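Local coordinates for protein hydrolase, HD family (Bacillus thuringiensis serovar konkukian, PDB 3DJB) that probably acts as a metal-dependent hydrolase of the HD superfamily, holding magnesium with histidine and aspartate side chains, at residues 9-14 against 54-59; 38-43 against 184-189; 45-50 against 87-92; 145-150 against 168-173. The protein carries 3 engineered substitutions. All coordinates share one frame; numbering follows the deposited sequence.

Interaction 1. Residues 9-14 against 54-59; sequences KTITFV and AALLHD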
loop_
_atom_site.group_PDB
_atom_site.type_symbol
_atom_site.label_atom_id
_atom_site.label_comp_id
_atom_site.label_asym_id
_atom_site.label_seq_id
_atom_site.Cartn_x
_atom_site.Cartn_y
_atom_site.Cartn_z
ATOM N N LYS A 9 34.071 1.920 4.251
ATOM C CA LYS A 9 34.463 1.909 2.849
ATOM C C LYS A 9 33.699 0.857 2.065
ATOM O O LYS A 9 33.537 0.959 0.844
ATOM C CB LYS A 9 35.959 1.659 2.718
ATOM C CG LYS A 9 36.542 2.300 1.479
ATOM C CD LYS A 9 36.677 3.807 1.659
ATOM C CE LYS A 9 36.834 4.527 0.319
ATOM N NZ LYS A 9 35.538 4.646 -0.421
ATOM N N THR A 10 33.232 -0.158 2.784
ATOM C CA THR A 10 32.463 -1.241 2.192
ATOM C C THR A 10 31.069 -0.649 1.836
ATOM O O THR A 10 30.466 -1.028 0.830
ATOM C CB THR A 10 32.394 -2.448 3.202
ATOM O OG1 THR A 10 32.352 -3.692 2.487
ATOM C CG2 THR A 10 31.183 -2.325 4.097
ATOM N N ILE A 11 30.598 0.303 2.651
ATOM C CA ILE A 11 29.318 0.996 2.436
ATOM C C ILE A 11 29.429 1.757 1.137
ATOM O O ILE A 11 28.431 2.113 0.504
ATOM C CB ILE A 11 29.020 2.045 3.538
ATOM C CG1 ILE A 11 28.691 1.339 4.842
ATOM C CG2 ILE A 11 27.864 2.970 3.116
ATOM C CD1 ILE A 11 28.426 2.284 5.985
ATOM N N THR A 12 30.661 2.028 0.751
ATOM C CA THR A 12 30.885 2.730 -0.478
ATOM C C THR A 12 30.988 1.688 -1.567
ATOM O O THR A 12 30.541 1.914 -2.685
ATOM C CB THR A 12 32.167 3.561 -0.397
ATOM O OG1 THR A 12 32.040 4.529 0.657
ATOM C CG2 THR A 12 32.416 4.279 -1.721
ATOM N N PHE A 13 31.540 0.527 -1.229
ATOM C CA PHE A 13 31.690 -0.550 -2.210
ATOM C C PHE A 13 30.351 -1.003 -2.802
ATOM O O PHE A 13 30.241 -1.240 -4.012
ATOM C CB PHE A 13 32.404 -1.745 -1.575
ATOM C CG PHE A 13 32.533 -2.936 -2.488
ATOM C CD1 PHE A 13 31.770 -4.080 -2.270
ATOM C CD2 PHE A 13 33.431 -2.922 -3.551
ATOM C CE1 PHE A 13 31.898 -5.202 -3.095
ATOM C CE2 PHE A 13 33.568 -4.037 -4.383
ATOM C CZ PHE A 13 32.797 -5.180 -4.150
ATOM N N VAL A 14 29.339 -1.123 -1.948
ATOM C CA VAL A 14 28.021 -1.535 -2.391
ATOM C C VAL A 14 27.319 -0.346 -3.025
ATOM O O VAL A 14 26.729 -0.469 -4.090
ATOM C CB VAL A 14 27.197 -2.066 -1.211
ATOM C CG1 VAL A 14 25.807 -2.449 -1.670
ATOM C CG2 VAL A 14 27.898 -3.255 -0.600
ATOM N N ALA A 54 28.462 -8.766 6.741
ATOM C CA ALA A 54 27.635 -9.747 6.061
ATOM C C ALA A 54 26.361 -9.115 5.527
ATOM O O ALA A 54 26.117 -9.138 4.316
ATOM C CB ALA A 54 27.312 -10.902 6.989
ATOM N N ALA A 55 25.560 -8.533 6.413
ATOM C CA ALA A 55 24.302 -7.909 6.012
ATOM C C ALA A 55 24.495 -6.933 4.865
ATOM O O ALA A 55 23.621 -6.775 4.029
ATOM C CB ALA A 55 23.701 -7.189 7.192
ATOM N N LEU A 56 25.659 -6.293 4.836
ATOM C CA LEU A 56 25.999 -5.306 3.825
ATOM C C LEU A 56 26.404 -5.864 2.470
ATOM O O LEU A 56 26.478 -5.110 1.503
ATOM C CB LEU A 56 27.138 -4.432 4.338
ATOM C CG LEU A 56 26.864 -3.005 4.824
ATOM C CD1 LEU A 56 27.291 -2.844 6.283
ATOM C CD2 LEU A 56 27.642 -2.033 3.938
ATOM N N LEU A 57 26.667 -7.167 2.377
ATOM C CA LEU A 57 27.095 -7.737 1.101
ATOM C C LEU A 57 26.302 -8.960 0.614
ATOM O O LEU A 57 26.644 -9.540 -0.431
ATOM C CB LEU A 57 28.600 -8.066 1.168
ATOM C CG LEU A 57 29.614 -6.911 1.334
ATOM C CD1 LEU A 57 30.992 -7.460 1.667
ATOM C CD2 LEU A 57 29.677 -6.081 0.064
ATOM N N HIS A 58 25.251 -9.341 1.350
ATOM C CA HIS A 58 24.408 -10.495 0.982
ATOM C C HIS A 58 23.737 -10.271 -0.363
ATOM O O HIS A 58 23.473 -11.204 -1.122
ATOM C CB HIS A 58 23.332 -10.775 2.070
ATOM C CG HIS A 58 22.238 -9.742 2.169
ATOM N ND1 HIS A 58 22.481 -8.394 2.350
ATOM C CD2 HIS A 58 20.886 -9.876 2.180
ATOM C CE1 HIS A 58 21.333 -7.746 2.468
ATOM N NE2 HIS A 58 20.350 -8.623 2.371
ATOM N N ASP A 59 23.488 -9.003 -0.646
ATOM C CA ASP A 59 22.843 -8.604 -1.868
ATOM C C ASP A 59 23.775 -8.504 -3.063
ATOM O O ASP A 59 23.339 -8.655 -4.200
ATOM C CB ASP A 59 22.131 -7.275 -1.643
ATOM C CG ASP A 59 20.681 -7.454 -1.241
ATOM O OD1 ASP A 59 20.380 -8.355 -0.435
ATOM O OD2 ASP A 59 19.837 -6.684 -1.733
#
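Leu56 and Leu57 pack against Thr10, Ile11, Phe13 and Val14 in a buried, apolar contact between the N-terminal helix 3-17 and the segment that carries the His-Asp pair of the HD domain. His58 and Asp59, the two residues that follow, bind magnesium together with His29 and Asp122, so the two leucines immediately precede the metal-binding pair in the sequence. Their side chains, however, serve the helix packing. Leu56 inserts its CD2 branch between two neighbours of the helix: Leu56 CD2 lies 3.6 Å from Thr10 CG2 and equally 3.6 Å from Ile11 CG1. Leu57 approaches further along the helix, with CG anti to its own carbonyl carbon (chi1 -65°), and shares its two methyls out. Leu57 CD1 faces Thr10 OG1 at 4.1 Å in a van der Waals contact; the hydroxyl itself is hydrogen-bonded to Trp79 NE1. Leu57 CD2 reaches Val14 CG2 at 3.4 Å. The ring of Phe13, also stacked on Trp79, stands with CG anti to the backbone N (chi1 177°) and crosses Leu57 at about a right angle. Helix 73-82 also touches Leu57, through Val76, Trp79 and Leu80. No hydrogen bond joins the two segments. Leu57 CD2 touches the Phe13 ring at its edge, in the ring plane, 3.7 Å from Phe13 CD1.

Interaction 2. Residues 38-43 against 184-189; sequences ISLSEQ and MNTNAA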
loop_
_atom_site.group_PDB
_atom_site.type_symbol
_atom_site.label_atom_id
_atom_site.label_comp_id
_atom_site.label_asym_id
_atom_site.label_seq_id
_atom_site.Cartn_x
_atom_site.Cartn_y
_atom_site.Cartn_z
ATOM N N ILE A 38 22.226 -4.372 13.297
ATOM C CA ILE A 38 22.944 -3.789 14.413
ATOM C C ILE A 38 22.029 -3.912 15.624
ATOM O O ILE A 38 22.232 -4.759 16.485
ATOM C CB ILE A 38 23.231 -2.294 14.227
ATOM C CG1 ILE A 38 24.188 -2.077 13.061
ATOM C CG2 ILE A 38 23.800 -1.728 15.523
ATOM C CD1 ILE A 38 25.537 -2.674 13.267
ATOM N N SER A 39 21.007 -3.070 15.667
ATOM C CA SER A 39 20.075 -3.061 16.777
ATOM C C SER A 39 19.723 -4.441 17.297
ATOM O O SER A 39 19.453 -4.616 18.487
ATOM C CB SER A 39 18.813 -2.312 16.376
ATOM O OG SER A 39 19.143 -0.981 16.049
ATOM N N LEU A 40 19.739 -5.419 16.402
ATOM C CA LEU A 40 19.422 -6.793 16.767
ATOM C C LEU A 40 20.584 -7.448 17.548
ATOM O O LEU A 40 20.369 -8.088 18.586
ATOM C CB LEU A 40 19.098 -7.586 15.496
ATOM C CG LEU A 40 17.839 -8.452 15.419
ATOM C CD1 LEU A 40 16.601 -7.664 15.807
ATOM C CD2 LEU A 40 17.714 -8.985 14.004
ATOM N N SER A 41 21.815 -7.274 17.061
ATOM C CA SER A 41 22.995 -7.850 17.726
ATOM C C SER A 41 23.164 -7.268 19.114
ATOM O O SER A 41 23.371 -8.001 20.078
ATOM C CB SER A 41 24.281 -7.586 16.912
ATOM O OG SER A 41 24.886 -6.340 17.247
ATOM N N GLU A 42 23.079 -5.942 19.192
ATOM C CA GLU A 42 23.223 -5.233 20.452
ATOM C C GLU A 42 22.078 -5.572 21.384
ATOM O O GLU A 42 21.668 -4.781 22.223
ATOM C CB GLU A 42 23.298 -3.717 20.231
ATOM C CG GLU A 42 21.975 -3.010 20.012
ATOM C CD GLU A 42 22.173 -1.629 19.418
ATOM O OE1 GLU A 42 21.232 -0.809 19.471
ATOM O OE2 GLU A 42 23.271 -1.371 18.873
ATOM N N GLN A 43 21.550 -6.766 21.228
ATOM C CA GLN A 43 20.500 -7.181 22.102
ATOM C C GLN A 43 20.493 -8.680 22.114
ATOM O O GLN A 43 19.755 -9.301 22.872
ATOM C CB GLN A 43 19.166 -6.660 21.627
ATOM C CG GLN A 43 18.113 -6.887 22.656
ATOM C CD GLN A 43 17.040 -5.863 22.572
ATOM O OE1 GLN A 43 16.131 -5.827 23.399
ATOM N NE2 GLN A 43 17.130 -5.008 21.563
HETATM N N MSE A 184 11.469 -16.379 12.366
HETATM C CA MSE A 184 12.470 -15.539 12.999
HETATM C C MSE A 184 13.286 -16.410 13.957
HETATM O O MSE A 184 12.734 -17.292 14.616
HETATM C CB MSE A 184 11.777 -14.399 13.748
HETATM C CG MSE A 184 12.338 -13.005 13.445
HETATM SE SE MSE A 184 12.308 -12.511 11.561
HETATM C CE MSE A 184 10.477 -11.897 11.384
ATOM N N ASN A 185 14.595 -16.164 14.022
ATOM C CA ASN A 185 15.501 -16.926 14.887
ATOM C C ASN A 185 15.681 -16.362 16.288
ATOM O O ASN A 185 15.124 -16.898 17.231
ATOM C CB ASN A 185 16.873 -17.049 14.233
ATOM C CG ASN A 185 16.787 -17.555 12.815
ATOM O OD1 ASN A 185 15.913 -18.366 12.489
ATOM N ND2 ASN A 185 17.703 -17.102 11.963
ATOM N N THR A 186 16.471 -15.295 16.429
ATOM C CA THR A 186 16.714 -14.707 17.752
ATOM C C THR A 186 15.458 -14.082 18.333
ATOM O O THR A 186 14.443 -13.928 17.652
ATOM C CB THR A 186 17.777 -13.584 17.761
ATOM O OG1 THR A 186 17.140 -12.345 17.460
ATOM C CG2 THR A 186 18.869 -13.831 16.749
ATOM N N ASN A 187 15.548 -13.697 19.601
ATOM C CA ASN A 187 14.425 -13.089 20.300
ATOM C C ASN A 187 14.091 -11.693 19.784
ATOM O O ASN A 187 12.963 -11.456 19.371
ATOM C CB ASN A 187 14.716 -13.006 21.805
ATOM C CG ASN A 187 14.713 -14.366 22.487
ATOM O OD1 ASN A 187 14.981 -14.465 23.684
ATOM N ND2 ASN A 187 14.401 -15.416 21.733
ATOM N N ALA A 188 15.060 -10.774 19.822
ATOM C CA ALA A 188 14.830 -9.399 19.375
ATOM C C ALA A 188 14.095 -9.353 18.035
ATOM O O ALA A 188 13.175 -8.543 17.840
ATOM C CB ALA A 188 16.151 -8.644 19.279
ATOM N N ALA A 189 14.508 -10.231 17.120
ATOM C CA ALA A 189 13.896 -10.340 15.794
ATOM C C ALA A 189 12.458 -10.814 15.961
ATOM O O ALA A 189 11.541 -10.250 15.369
ATOM C CB ALA A 189 14.671 -11.335 14.939
#
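Leu40 lays its branched end over the first turn of helix 187-211, where it overlaps Ala188 and Ala189. Leu40 CD1 meets Ala188 CB at 3.6 Å and lies the same 3.6 Å from the backbone N of Ala189, while Leu40 CD2 faces Ala189 CB at 4.0 Å. A chi2 of 52° holds CD1 synclinal to CA, which lets the two methyls divide between the neighbouring alanines. At the margin, Gln43 CG approaches Ala188 CB at 4.3 Å. The C-terminal end of helix 27-41, in the HD domain, lies close to the start of the long C-terminal helix, consistent with the small alanine side chains at this point: the CA atoms of Leu40 and Ala188 are 5.9 Å apart. Asp120 of helix 113-123 grips the turn before that helix through the backbone N atoms of Asn185 and Thr186, and Glu44 accepts from Ala188 N. The helix start itself is defined by Thr186 at the N-cap position, whose OG1 accepts from Ala189 N in a weak but nearly straight bond of 3.4 Å.

Interaction 3. Residues 45-50 against 87-92; sequences GGNRFI and EEESKH
Ile50 crosses the imidazole of His92 at about a right angle and places one methyl above its face. Ile50 CG2 is 4.2 Å from the centroid of the His92 ring and 21° off the normal, a CH-pi contact, though displaced toward the rim; CD1 of the same isoleucine comes close to ND1. His92 CG, anti to the backbone N (chi1 -172°), lies 3.8 Å from Ile50 CD1. At its other nitrogen the ring is fixed by a hydrogen bond from outside the pair, between NE2 and Ser112 OG.

One turn earlier on helix 87-96, Glu89 runs out as an extended chain beyond CG, toward Asn47 and Phe49. The Glu89 and Phe49 side chains cross at about a right angle, with the carboxylate and ring planes 42° apart, and Glu89 OE2 lies at the ring edge, near the ring plane, 3.7 Å from Phe49 CD1. Glu89 OE1 faces Asn47 ND2, likewise at 3.7 Å, with the amide turned steeply against the carboxylate. Asn47 is the N-cap residue of helix 48-55. Lys3 adds a cation-pi contact to the Phe49 ring and a long, weak ion pair to Glu89 OE2.

The contact thus joins two helices of the all-alpha HD domain without any hydrogen bond between the segments. His92 finds its polar partner in Ser112, and across the interface the Glu89 carboxylate meets an aromatic rim, whose partly positive hydrogens would be expected to suit a negative oxygen, while Ile50 supplies the apolar packing.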
loop_
_atom_site.group_PDB
_atom_site.type_symbol
_atom_site.label_atom_id
_atom_site.label_comp_id
_atom_site.label_asym_id
_atom_site.label_seq_id
_atom_site.Cartn_x
_atom_site.Cartn_y
_atom_site.Cartn_z
ATOM N N GLY A 45 23.822 -10.347 21.038
ATOM C CA GLY A 45 25.207 -10.778 21.006
ATOM C C GLY A 45 25.772 -10.896 19.599
ATOM O O GLY A 45 25.437 -10.097 18.723
ATOM N N GLY A 46 26.635 -11.891 19.391
ATOM C CA GLY A 46 27.263 -12.113 18.095
ATOM C C GLY A 46 28.269 -11.048 17.674
ATOM O O GLY A 46 28.183 -9.888 18.090
ATOM N N ASN A 47 29.214 -11.435 16.818
ATOM C CA ASN A 47 30.249 -10.513 16.344
ATOM C C ASN A 47 29.762 -9.403 15.421
ATOM O O ASN A 47 29.566 -9.634 14.230
ATOM C CB ASN A 47 31.338 -11.269 15.601
ATOM C CG ASN A 47 32.512 -10.375 15.248
ATOM O OD1 ASN A 47 32.370 -9.151 15.156
ATOM N ND2 ASN A 47 33.683 -10.984 15.047
ATOM N N ARG A 48 29.610 -8.193 15.951
ATOM C CA ARG A 48 29.147 -7.067 15.147
ATOM C C ARG A 48 29.796 -6.989 13.768
ATOM O O ARG A 48 29.144 -7.279 12.764
ATOM C CB ARG A 48 29.361 -5.761 15.901
ATOM C CG ARG A 48 28.259 -5.471 16.914
ATOM C CD ARG A 48 27.121 -4.714 16.245
ATOM N NE ARG A 48 27.644 -3.563 15.500
ATOM C CZ ARG A 48 27.527 -2.289 15.871
ATOM N NH1 ARG A 48 26.886 -1.971 16.991
ATOM N NH2 ARG A 48 28.073 -1.335 15.123
ATOM N N PHE A 49 31.068 -6.614 13.700
ATOM C CA PHE A 49 31.738 -6.522 12.400
ATOM C C PHE A 49 31.314 -7.585 11.394
ATOM O O PHE A 49 31.019 -7.272 10.245
ATOM C CB PHE A 49 33.233 -6.633 12.559
ATOM C CG PHE A 49 33.981 -6.455 11.285
ATOM C CD1 PHE A 49 34.813 -7.461 10.808
ATOM C CD2 PHE A 49 33.945 -5.232 10.616
ATOM C CE1 PHE A 49 35.620 -7.247 9.681
ATOM C CE2 PHE A 49 34.749 -5.007 9.489
ATOM C CZ PHE A 49 35.593 -6.018 9.019
ATOM N N ILE A 50 31.313 -8.845 11.809
ATOM C CA ILE A 50 30.916 -9.890 10.886
ATOM C C ILE A 50 29.475 -9.631 10.497
ATOM O O ILE A 50 29.173 -9.496 9.318
ATOM C CB ILE A 50 31.069 -11.323 11.491
ATOM C CG1 ILE A 50 32.533 -11.771 11.407
ATOM C CG2 ILE A 50 30.247 -12.319 10.699
ATOM C CD1 ILE A 50 32.808 -13.085 12.084
ATOM N N GLU A 87 41.320 -14.625 7.098
ATOM C CA GLU A 87 40.447 -15.698 6.648
ATOM C C GLU A 87 39.648 -16.221 7.836
ATOM O O GLU A 87 38.554 -16.755 7.674
ATOM C CB GLU A 87 41.262 -16.846 6.056
ATOM C CG GLU A 87 40.396 -17.978 5.519
ATOM C CD GLU A 87 41.171 -19.252 5.247
ATOM O OE1 GLU A 87 40.569 -20.192 4.681
ATOM O OE2 GLU A 87 42.370 -19.315 5.602
ATOM N N GLU A 88 40.211 -16.060 9.030
ATOM C CA GLU A 88 39.568 -16.521 10.252
ATOM C C GLU A 88 38.187 -15.889 10.413
ATOM O O GLU A 88 37.283 -16.481 11.014
ATOM C CB GLU A 88 40.449 -16.193 11.459
ATOM C CG GLU A 88 40.010 -16.855 12.755
ATOM C CD GLU A 88 41.177 -17.447 13.526
ATOM O OE1 GLU A 88 42.128 -16.699 13.847
ATOM O OE2 GLU A 88 41.135 -18.660 13.816
ATOM N N GLU A 89 38.025 -14.688 9.868
ATOM C CA GLU A 89 36.751 -13.986 9.943
ATOM C C GLU A 89 36.038 -13.992 8.601
ATOM O O GLU A 89 34.837 -14.247 8.521
ATOM C CB GLU A 89 36.972 -12.547 10.409
ATOM C CG GLU A 89 37.116 -12.427 11.912
ATOM C CD GLU A 89 37.188 -10.993 12.397
ATOM O OE1 GLU A 89 37.146 -10.790 13.631
ATOM O OE2 GLU A 89 37.299 -10.069 11.558
ATOM N N SER A 90 36.799 -13.710 7.551
ATOM C CA SER A 90 36.280 -13.669 6.197
ATOM C C SER A 90 35.553 -14.961 5.858
ATOM O O SER A 90 34.467 -14.952 5.290
ATOM C CB SER A 90 37.432 -13.450 5.223
ATOM O OG SER A 90 36.946 -13.272 3.912
ATOM N N LYS A 91 36.167 -16.075 6.216
ATOM C CA LYS A 91 35.570 -17.375 5.955
ATOM C C LYS A 91 34.157 -17.435 6.553
ATOM O O LYS A 91 33.304 -18.189 6.075
ATOM C CB LYS A 91 36.455 -18.481 6.559
ATOM C CG LYS A 91 36.115 -19.915 6.139
ATOM C CD LYS A 91 36.477 -20.205 4.678
ATOM C CE LYS A 91 36.423 -21.694 4.412
ATOM N NZ LYS A 91 37.270 -22.406 5.415
ATOM N N HIS A 92 33.910 -16.628 7.585
ATOM C CA HIS A 92 32.609 -16.591 8.275
ATOM C C HIS A 92 31.696 -15.544 7.681
ATOM O O HIS A 92 30.475 -15.716 7.647
ATOM C CB HIS A 92 32.806 -16.259 9.756
ATOM C CG HIS A 92 31.565 -16.394 10.588
ATOM N ND1 HIS A 92 31.480 -15.901 11.875
ATOM C CD2 HIS A 92 30.388 -17.009 10.339
ATOM C CE1 HIS A 92 30.300 -16.210 12.381
ATOM N NE2 HIS A 92 29.618 -16.883 11.474
#

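Interaction 4. Residues 145-150 against 168-173; sequences LMYDPT and PSLNHF
The Tyr147 ring meets Leu170 obliquely, CD2 of the leucine lying 3.8 Å from Tyr147 CD2, while Pro149 N sits over one face of the Tyr147 ring, 4.0 Å above the plane and displaced toward the rim. Trp211 of helix 187-211 adds an edge-to-face contact with the same ring. Tyr147 CG, anti to the backbone N (chi1 177°), itself lies 4.2 Å from Leu170 CD2. Beside this packing, two backbone bonds and one from the Ser169 hydroxyl tie the segments together. Leu145 O accepts from both Ser169 N and Ser169 OG, each at 3.2 Å, and the two donors approach from opposite faces of the carbonyl plane. One residue on, Met146 O accepts from Leu170 N at 2.6 Å. Pro168 CB packs on the Met146 carbonyl, 3.8 Å from Met146 O. The bond from CA to CB of selenomethionine Met146 points away from 168-173, and its side chain touches Phe136, Phe207 and Ile130 of the second subunit, so this loop also borders the dimer contact. Asp148 OD1 accepts from Thr150 N at 2.8 Å, forming an Asx turn. Together the features are those of a loop hydrogen-bonded to the approach to helix 171-176, a part of this all-helical fold remote from the metal site.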
loop_
_atom_site.group_PDB
_atom_site.type_symbol
_atom_site.label_atom_id
_atom_site.label_comp_id
_atom_site.label_asym_id
_atom_site.label_seq_id
_atom_site.Cartn_x
_atom_site.Cartn_y
_atom_site.Cartn_z
ATOM N N LEU A 145 -5.438 -6.385 -9.218
ATOM C CA LEU A 145 -6.305 -5.644 -8.318
ATOM C C LEU A 145 -5.668 -5.674 -6.931
ATOM O O LEU A 145 -4.581 -6.229 -6.742
ATOM C CB LEU A 145 -7.681 -6.296 -8.261
ATOM C CG LEU A 145 -8.013 -7.167 -9.475
ATOM C CD1 LEU A 145 -9.285 -7.929 -9.170
ATOM C CD2 LEU A 145 -8.142 -6.327 -10.734
HETATM N N MSE A 146 -6.345 -5.070 -5.964
HETATM C CA MSE A 146 -5.833 -5.039 -4.603
HETATM C C MSE A 146 -6.501 -6.142 -3.799
HETATM O O MSE A 146 -5.855 -6.842 -3.019
HETATM C CB MSE A 146 -6.137 -3.698 -3.963
HETATM C CG MSE A 146 -6.258 -2.591 -4.952
HETATM SE SE MSE A 146 -6.274 -0.892 -4.060
HETATM C CE MSE A 146 -7.602 -1.199 -2.691
ATOM N N TYR A 147 -7.812 -6.271 -3.998
ATOM C CA TYR A 147 -8.627 -7.283 -3.341
ATOM C C TYR A 147 -9.729 -7.730 -4.282
ATOM O O TYR A 147 -10.146 -6.982 -5.169
ATOM C CB TYR A 147 -9.288 -6.734 -2.089
ATOM C CG TYR A 147 -10.196 -7.744 -1.417
ATOM C CD1 TYR A 147 -11.397 -7.350 -0.844
ATOM C CD2 TYR A 147 -9.822 -9.088 -1.299
ATOM C CE1 TYR A 147 -12.202 -8.254 -0.167
ATOM C CE2 TYR A 147 -10.624 -10.003 -0.622
ATOM C CZ TYR A 147 -11.809 -9.574 -0.057
ATOM O OH TYR A 147 -12.598 -10.450 0.644
ATOM N N ASP A 148 -10.205 -8.953 -4.067
ATOM C CA ASP A 148 -11.271 -9.525 -4.875
ATOM C C ASP A 148 -11.917 -10.677 -4.105
ATOM O O ASP A 148 -11.271 -11.687 -3.853
ATOM C CB ASP A 148 -10.705 -10.055 -6.188
ATOM C CG ASP A 148 -11.780 -10.315 -7.219
ATOM O OD1 ASP A 148 -12.824 -10.900 -6.866
ATOM O OD2 ASP A 148 -11.577 -9.944 -8.391
ATOM N N PRO A 149 -13.200 -10.542 -3.725
ATOM C CA PRO A 149 -13.930 -11.576 -2.981
ATOM C C PRO A 149 -14.191 -12.858 -3.784
ATOM O O PRO A 149 -14.684 -13.843 -3.247
ATOM C CB PRO A 149 -15.215 -10.862 -2.593
ATOM C CG PRO A 149 -15.442 -9.955 -3.763
ATOM C CD PRO A 149 -14.065 -9.377 -3.984
ATOM N N THR A 150 -13.864 -12.832 -5.071
ATOM C CA THR A 150 -14.043 -13.988 -5.952
ATOM C C THR A 150 -12.783 -14.871 -5.909
ATOM O O THR A 150 -12.793 -16.027 -6.354
ATOM C CB THR A 150 -14.290 -13.531 -7.412
ATOM O OG1 THR A 150 -15.480 -12.738 -7.457
ATOM C CG2 THR A 150 -14.435 -14.730 -8.346
ATOM N N PRO A 168 -4.925 -11.320 -6.439
ATOM C CA PRO A 168 -4.871 -9.930 -5.983
ATOM C C PRO A 168 -3.757 -9.686 -4.963
ATOM O O PRO A 168 -3.265 -10.617 -4.327
ATOM C CB PRO A 168 -6.254 -9.734 -5.393
ATOM C CG PRO A 168 -6.459 -11.037 -4.706
ATOM C CD PRO A 168 -6.021 -12.038 -5.759
ATOM N N SER A 169 -3.390 -8.420 -4.799
ATOM C CA SER A 169 -2.329 -8.036 -3.878
ATOM C C SER A 169 -2.607 -8.334 -2.423
ATOM O O SER A 169 -1.699 -8.688 -1.689
ATOM C CB SER A 169 -2.028 -6.544 -4.007
ATOM O OG SER A 169 -1.707 -6.194 -5.342
ATOM N N LEU A 170 -3.850 -8.183 -1.994
ATOM C CA LEU A 170 -4.168 -8.427 -0.594
ATOM C C LEU A 170 -3.950 -9.870 -0.197
ATOM O O LEU A 170 -3.565 -10.154 0.939
ATOM C CB LEU A 170 -5.612 -8.054 -0.278
ATOM C CG LEU A 170 -5.914 -8.082 1.216
ATOM C CD1 LEU A 170 -5.772 -6.698 1.760
ATOM C CD2 LEU A 170 -7.312 -8.584 1.453
ATOM N N ASN A 171 -4.196 -10.787 -1.121
ATOM C CA ASN A 171 -4.022 -12.200 -0.815
ATOM C C ASN A 171 -2.568 -12.538 -0.498
ATOM O O ASN A 171 -2.291 -13.318 0.417
ATOM C CB ASN A 171 -4.545 -13.057 -1.974
ATOM C CG ASN A 171 -6.072 -13.107 -2.020
ATOM O OD1 ASN A 171 -6.664 -13.366 -3.067
ATOM N ND2 ASN A 171 -6.712 -12.873 -0.873
ATOM N N HIS A 172 -1.643 -11.939 -1.240
ATOM C CA HIS A 172 -0.216 -12.178 -1.028
ATOM C C HIS A 172 0.131 -12.135 0.467
ATOM O O HIS A 172 1.056 -12.813 0.917
ATOM C CB HIS A 172 0.613 -11.133 -1.801
ATOM C CG HIS A 172 2.101 -11.289 -1.659
ATOM N ND1 HIS A 172 2.753 -11.202 -0.446
ATOM C CD2 HIS A 172 3.069 -11.492 -2.587
ATOM C CE1 HIS A 172 4.053 -11.340 -0.632
ATOM N NE2 HIS A 172 4.272 -11.517 -1.922
ATOM N N PHE A 173 -0.614 -11.357 1.244
ATOM C CA PHE A 173 -0.319 -11.274 2.662
ATOM C C PHE A 173 -0.419 -12.640 3.320
ATOM O O PHE A 173 0.577 -13.164 3.834
ATOM C CB PHE A 173 -1.243 -10.261 3.333
ATOM C CG PHE A 173 -0.983 -8.842 2.903
ATOM C CD1 PHE A 173 -1.943 -8.126 2.206
ATOM C CD2 PHE A 173 0.257 -8.245 3.137
ATOM C CE1 PHE A 173 -1.674 -6.849 1.755
ATOM C CE2 PHE A 173 0.529 -6.964 2.686
ATOM C CZ PHE A 173 -0.435 -6.270 1.991
#

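Interactions 1 and 3 both use helix 48-55 and lie with centres about 14 Å apart on the same side of the chain's centre; along the sequence their segments alternate, as do those of interactions 1 and 2. Interaction 2 ties helix 27-41 to the C-terminal helix 187-211, and its loop encloses interactions 3 and 4. It touches interaction 3 where Ile38 and Ser41 pack on Arg48; the centres of interactions 2 and 3 are about 16 Å apart. Interaction 4 follows interactions 1 and 3 in series and stands on the opposite side of the chain's centre, about 42 Å from interaction 3 between centres. Interaction 1 thus includes two magnesium-site residues, whereas interaction 4 lies in a distant loop bordering the second subunit.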